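Long-range contacts in fructokinase (PDB 5EYN), which phosphorylates fructose, belongs to the PfkB family of carbohydrate kinases, and is held here with fructose, ADP, beryllium trifluoride and calcium: residues A[141-146]-A[188-193]; A[174-179]-A[204-209]. One frame throughout, in Å; residues are numbered along the deposited sequence.

Interaction 1 of 2, residues A[141-146]-A[188-193]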
# COMPACT_ATOMS: atom_id res chain seq x y z
N VAL A 141 20.94 -11.29 5.19
CA VAL A 141 20.55 -9.95 4.75
C VAL A 141 20.26 -9.96 3.25
O VAL A 141 20.90 -10.70 2.51
CB VAL A 141 21.74 -8.93 5.03
CG1 VAL A 141 21.44 -7.53 4.51
CG2 VAL A 141 22.09 -8.91 6.51
N CYS A 142 19.30 -9.13 2.83
CA CYS A 142 19.01 -8.85 1.42
C CYS A 142 19.19 -7.37 1.14
O CYS A 142 19.28 -6.56 2.06
CB CYS A 142 17.58 -9.27 1.05
SG CYS A 142 17.24 -11.04 1.26
N SER A 143 19.24 -7.01 -0.13
CA SER A 143 19.61 -5.64 -0.46
C SER A 143 18.59 -4.58 -0.10
O SER A 143 18.97 -3.42 0.00
CB SER A 143 20.01 -5.50 -1.91
OG SER A 143 18.89 -5.62 -2.74
N ILE A 144 17.32 -4.91 0.06
CA ILE A 144 16.38 -3.88 0.43
C ILE A 144 16.81 -3.23 1.75
O ILE A 144 16.60 -2.04 1.97
CB ILE A 144 14.93 -4.41 0.47
CG1 ILE A 144 14.36 -4.39 -0.94
CG2 ILE A 144 14.05 -3.59 1.41
CD1 ILE A 144 12.95 -4.90 -1.04
N ALA A 145 17.44 -4.00 2.63
CA ALA A 145 17.89 -3.45 3.90
C ALA A 145 18.96 -2.38 3.71
O ALA A 145 19.18 -1.57 4.60
CB ALA A 145 18.41 -4.56 4.79
N LEU A 146 19.61 -2.41 2.56
CA LEU A 146 20.66 -1.47 2.21
C LEU A 146 20.15 -0.33 1.34
O LEU A 146 20.93 0.51 0.93
CB LEU A 146 21.75 -2.19 1.43
CG LEU A 146 22.25 -3.49 2.07
CD1 LEU A 146 23.31 -4.13 1.20
CD2 LEU A 146 22.78 -3.24 3.48
N ALA A 188 27.19 -0.25 -6.11
CA ALA A 188 28.31 -0.14 -5.19
C ALA A 188 27.94 -0.59 -3.78
O ALA A 188 28.74 -1.20 -3.07
CB ALA A 188 28.83 1.28 -5.16
N THR A 189 26.75 -0.23 -3.34
CA THR A 189 26.33 -0.57 -1.98
C THR A 189 26.16 -2.09 -1.83
O THR A 189 26.62 -2.70 -0.87
CB THR A 189 25.02 0.14 -1.62
OG1 THR A 189 25.20 1.55 -1.72
CG2 THR A 189 24.58 -0.20 -0.22
N VAL A 190 25.53 -2.71 -2.82
CA VAL A 190 25.36 -4.15 -2.80
C VAL A 190 26.71 -4.85 -2.86
O VAL A 190 26.95 -5.80 -2.11
CB VAL A 190 24.45 -4.59 -3.97
CG1 VAL A 190 24.51 -6.09 -4.18
CG2 VAL A 190 23.02 -4.12 -3.71
N MET A 191 27.63 -4.37 -3.70
CA MET A 191 28.92 -5.04 -3.78
C MET A 191 29.74 -4.88 -2.51
O MET A 191 30.53 -5.75 -2.18
CB MET A 191 29.70 -4.59 -5.02
CG MET A 191 29.03 -5.03 -6.31
SD MET A 191 28.60 -6.78 -6.40
CE MET A 191 30.22 -7.50 -6.58
N ARG A 192 29.54 -3.78 -1.78
CA ARG A 192 30.16 -3.64 -0.46
C ARG A 192 29.71 -4.76 0.47
O ARG A 192 30.53 -5.34 1.18
CB ARG A 192 29.83 -2.27 0.14
CG ARG A 192 30.47 -2.00 1.50
CD ARG A 192 29.99 -0.68 2.07
NE ARG A 192 30.26 -0.60 3.50
CZ ARG A 192 29.71 0.27 4.34
NH1 ARG A 192 28.85 1.17 3.90
NH2 ARG A 192 30.04 0.23 5.62
N ALA A 193 28.42 -5.09 0.45
CA ALA A 193 27.91 -6.18 1.27
C ALA A 193 28.42 -7.53 0.77
O ALA A 193 28.73 -8.41 1.57
CB ALA A 193 26.39 -6.16 1.29
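A buried, apolar contact joins S143 and L146, in the turn leaving strand 138-142, to T189, V190 and A193 on helix 186-194. No hydrogen bond crosses it, and its 190 Å² rests on methyl and methylene contacts. L146 supplies most of the 141-146 side, from two levels of its side chain. Its CB meets CG2 of T189 at 3.8 Å, while its CD1 reaches the methyl CB of A193, one helical turn further on, at 3.7 Å. The first torsion of T189 sets its half of this: OG1 lies beside the backbone N (chi1 -59°), while CG2, anti to that N, faces L146. Closer to the strand, S143 CB rests on V190 CG2 at 3.8 Å, where the two backbones also come near, with S143 CA and V190 CA 6.4 Å apart. In this ribokinase-like alpha/beta fold, helix 186-194 belongs to the beta-alpha-beta crossover between the parallel neighbours 168-172 and 199-203, and here it reaches past 168-172 to the end of the next strand, 138-142. F171 of the intervening strand bridges the two sides, touched by L146 as well as by V190 and A193. Both hydroxyls are satisfied outside the contact: S143 OG bonds P173 O, and T189 OG1 bonds E185 O, just ahead of the helix.

Interaction 2 of 2, residues A[174-179]-A[204-209]. With CA (calcium ion), chain C; FRU (beta-D-fructofuranose), chain B; BEF (beryllium trifluoride ion), chain D.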
# COMPACT_ATOMS: atom_id res chain seq x y z
N ASN A 174 18.96 -10.06 -3.96
CA ASN A 174 17.51 -10.00 -4.05
C ASN A 174 17.08 -8.60 -4.49
O ASN A 174 16.34 -7.88 -3.82
CB ASN A 174 16.87 -10.35 -2.70
CG ASN A 174 15.84 -11.41 -2.81
OD1 ASN A 174 15.32 -11.70 -3.89
ND2 ASN A 174 15.56 -12.05 -1.69
N LEU A 175 17.58 -8.22 -5.65
CA LEU A 175 17.49 -6.84 -6.08
C LEU A 175 16.08 -6.38 -6.37
O LEU A 175 15.34 -7.05 -7.08
CB LEU A 175 18.34 -6.61 -7.32
CG LEU A 175 19.82 -6.94 -7.16
CD1 LEU A 175 20.54 -6.69 -8.49
CD2 LEU A 175 20.46 -6.17 -6.01
N ARG A 176 15.74 -5.22 -5.82
CA ARG A 176 14.47 -4.55 -6.07
C ARG A 176 14.79 -3.06 -6.22
O ARG A 176 14.71 -2.28 -5.27
CB ARG A 176 13.50 -4.79 -4.91
CG ARG A 176 13.29 -6.26 -4.53
CD ARG A 176 12.47 -7.04 -5.55
NE ARG A 176 12.19 -8.35 -4.98
CZ ARG A 176 12.97 -9.42 -5.11
NH1 ARG A 176 14.05 -9.40 -5.86
NH2 ARG A 176 12.63 -10.54 -4.50
N GLU A 177 15.18 -2.68 -7.43
CA GLU A 177 15.76 -1.35 -7.65
C GLU A 177 14.84 -0.23 -7.24
O GLU A 177 15.31 0.79 -6.75
CB GLU A 177 16.14 -1.17 -9.13
CG GLU A 177 16.88 0.12 -9.44
CD GLU A 177 17.23 0.22 -10.91
OE1 GLU A 177 16.29 0.30 -11.74
OE2 GLU A 177 18.43 0.17 -11.24
N GLU A 178 13.53 -0.39 -7.44
CA GLU A 178 12.64 0.75 -7.23
C GLU A 178 12.57 1.19 -5.77
O GLU A 178 12.13 2.30 -5.47
CB GLU A 178 11.23 0.49 -7.74
CG GLU A 178 10.38 -0.37 -6.79
CD GLU A 178 8.89 -0.10 -6.98
OE1 GLU A 178 8.39 1.04 -6.76
OE2 GLU A 178 8.21 -1.03 -7.39
N VAL A 179 13.01 0.34 -4.86
CA VAL A 179 12.99 0.68 -3.44
C VAL A 179 14.07 1.73 -3.08
O VAL A 179 13.98 2.41 -2.06
CB VAL A 179 13.18 -0.63 -2.61
CG1 VAL A 179 13.28 -0.37 -1.12
CG2 VAL A 179 12.04 -1.57 -2.90
N GLU A 204 21.18 -15.97 -11.58
CA GLU A 204 22.06 -15.78 -12.73
C GLU A 204 21.97 -14.33 -13.21
O GLU A 204 22.98 -13.69 -13.51
CB GLU A 204 21.65 -16.75 -13.84
CG GLU A 204 22.42 -16.61 -15.13
CD GLU A 204 22.06 -17.70 -16.14
OE1 GLU A 204 21.25 -18.59 -15.79
OE2 GLU A 204 22.57 -17.65 -17.27
N GLU A 205 20.75 -13.82 -13.28
CA GLU A 205 20.54 -12.47 -13.76
C GLU A 205 21.17 -11.43 -12.82
O GLU A 205 21.79 -10.48 -13.25
CB GLU A 205 19.03 -12.24 -13.93
CG GLU A 205 18.37 -13.10 -15.02
CD GLU A 205 18.15 -14.58 -14.66
OE1 GLU A 205 18.23 -14.98 -13.47
OE2 GLU A 205 17.87 -15.36 -15.60
N GLU A 206 21.02 -11.62 -11.52
CA GLU A 206 21.58 -10.67 -10.56
C GLU A 206 23.11 -10.65 -10.62
O GLU A 206 23.72 -9.60 -10.49
CB GLU A 206 21.09 -11.00 -9.16
CG GLU A 206 19.64 -10.64 -8.96
CD GLU A 206 19.01 -11.28 -7.74
OE1 GLU A 206 18.06 -10.68 -7.21
OE2 GLU A 206 19.44 -12.38 -7.32
N LEU A 207 23.73 -11.81 -10.74
CA LEU A 207 25.18 -11.88 -10.80
C LEU A 207 25.67 -11.09 -11.99
O LEU A 207 26.59 -10.28 -11.88
CB LEU A 207 25.66 -13.32 -10.91
CG LEU A 207 27.15 -13.49 -11.15
CD1 LEU A 207 27.93 -12.89 -10.00
CD2 LEU A 207 27.51 -14.95 -11.32
N GLN A 208 25.03 -11.30 -13.14
CA GLN A 208 25.44 -10.60 -14.35
C GLN A 208 25.21 -9.09 -14.24
O GLN A 208 26.06 -8.31 -14.65
CB GLN A 208 24.75 -11.18 -15.58
CG GLN A 208 25.24 -12.58 -15.88
CD GLN A 208 24.66 -13.18 -17.14
OE1 GLN A 208 24.15 -12.48 -18.02
NE2 GLN A 208 24.76 -14.50 -17.24
N PHE A 209 24.08 -8.70 -13.68
CA PHE A 209 23.76 -7.29 -13.52
C PHE A 209 24.79 -6.61 -12.62
O PHE A 209 25.30 -5.55 -12.93
CB PHE A 209 22.37 -7.12 -12.93
CG PHE A 209 21.98 -5.69 -12.70
CD1 PHE A 209 21.46 -4.93 -13.73
CD2 PHE A 209 22.13 -5.11 -11.45
CE1 PHE A 209 21.10 -3.62 -13.53
CE2 PHE A 209 21.76 -3.79 -11.24
CZ PHE A 209 21.25 -3.05 -12.28
CA CA C . 15.42 -13.60 -5.21
C1 FRU B . 10.75 -8.03 -1.16
C2 FRU B . 10.00 -9.10 -1.94
C3 FRU B . 8.67 -9.55 -1.39
C4 FRU B . 8.62 -11.02 -1.66
C5 FRU B . 10.06 -11.38 -1.65
C6 FRU B . 10.43 -12.51 -2.57
O1 FRU B . 11.16 -8.51 0.08
O2 FRU B . 9.82 -8.59 -3.23
O3 FRU B . 7.67 -8.78 -2.00
O4 FRU B . 7.94 -11.74 -0.70
O5 FRU B . 10.82 -10.23 -1.98
O6 FRU B . 11.81 -12.79 -2.52
BE BEF D . 12.60 -14.87 -5.09
F1 BEF D . 11.22 -14.80 -5.76
F2 BEF D . 12.54 -15.27 -3.58
F3 BEF D . 13.24 -13.50 -5.01
O HOH W 1 16.34 -9.15 -8.82
O HOH W 2 15.59 -11.83 -6.87
O HOH W 3 17.94 -13.59 -5.30
O HOH W 4 15.18 -15.49 -6.71
O HOH W 5 15.86 -14.89 -3.27
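E206 lies alongside L175, the two side chains sliding past each other in opposite directions, with E206 CG 4.1 Å from both CG and CD1 of L175. CG of E206 is anti to its carbonyl carbon (chi1 -73°), and the chain beyond is extended, carrying the carboxylate across to the backbone of 174-179. There OE1 accepts a hydrogen bond from L175 N at 3.0 Å, fairly straight (152°) but arriving from above the carboxylate plane. A turn later on the helix, F209 adds an apolar margin: its CD2 lies 3.7 Å from L175 CD1, the methyl approaching the ring obliquely. E206 OE1 also binds two waters, one of them 2.7 Å away and a ligand of the calcium ion; OE2 holds another calcium-bound water together with S203 N. E206 is therefore second-shell to the metal, whereas N174 binds it directly through OD1 at 2.3 Å, with its ND2 hydrogen-bonded to D266. Three residues after S203, E206 probably corresponds to the glutamate of the NXXE motif of ribokinase-like kinases, with S203 in place of its asparagine. R176 turns its guanidinium edge to the sugar and the beryllium trifluoride: NE bonds O2 of fructose at 3.0 Å almost straight (172°), and NH2 reaches fructose O5 and F3. NH1 turns back to L175 O at 2.9 Å, the O atom close to the guanidinium plane and NH1 above the carbonyl plane, which would limit rotation of the group. R176 NH1 and E206 OE1, 4.4 Å apart, are too far for a salt bridge but are linked by a calcium-bound water. One short loop thus joins metal, sugar and beryllium trifluoride, which probably stands in for the transferred phosphoryl group, to the helix start through E206.

In the fold
Interaction 1 is wholly buried and apolar, whereas interaction 2 runs from the buried N174 and R176 through a partly exposed E206 to the exposed E177 and F209. Their segments alternate along the chain, and their centres lie 11 Å apart. The turn 141-146 and the loop 174-179 follow the adjacent parallel strands 138-142 and 168-172 and touch directly: S143 OG is 3.7 Å from L175 CD2, and I144 CD1 is 3.8 Å from R176 CG. V190 of helix 186-194 also touches L175. The methyl-lined interface thus backs the loop, while the carboxylate, guanidinium, metal and waters of interaction 2 gather where that loop meets the bound sugar and beryllium trifluoride.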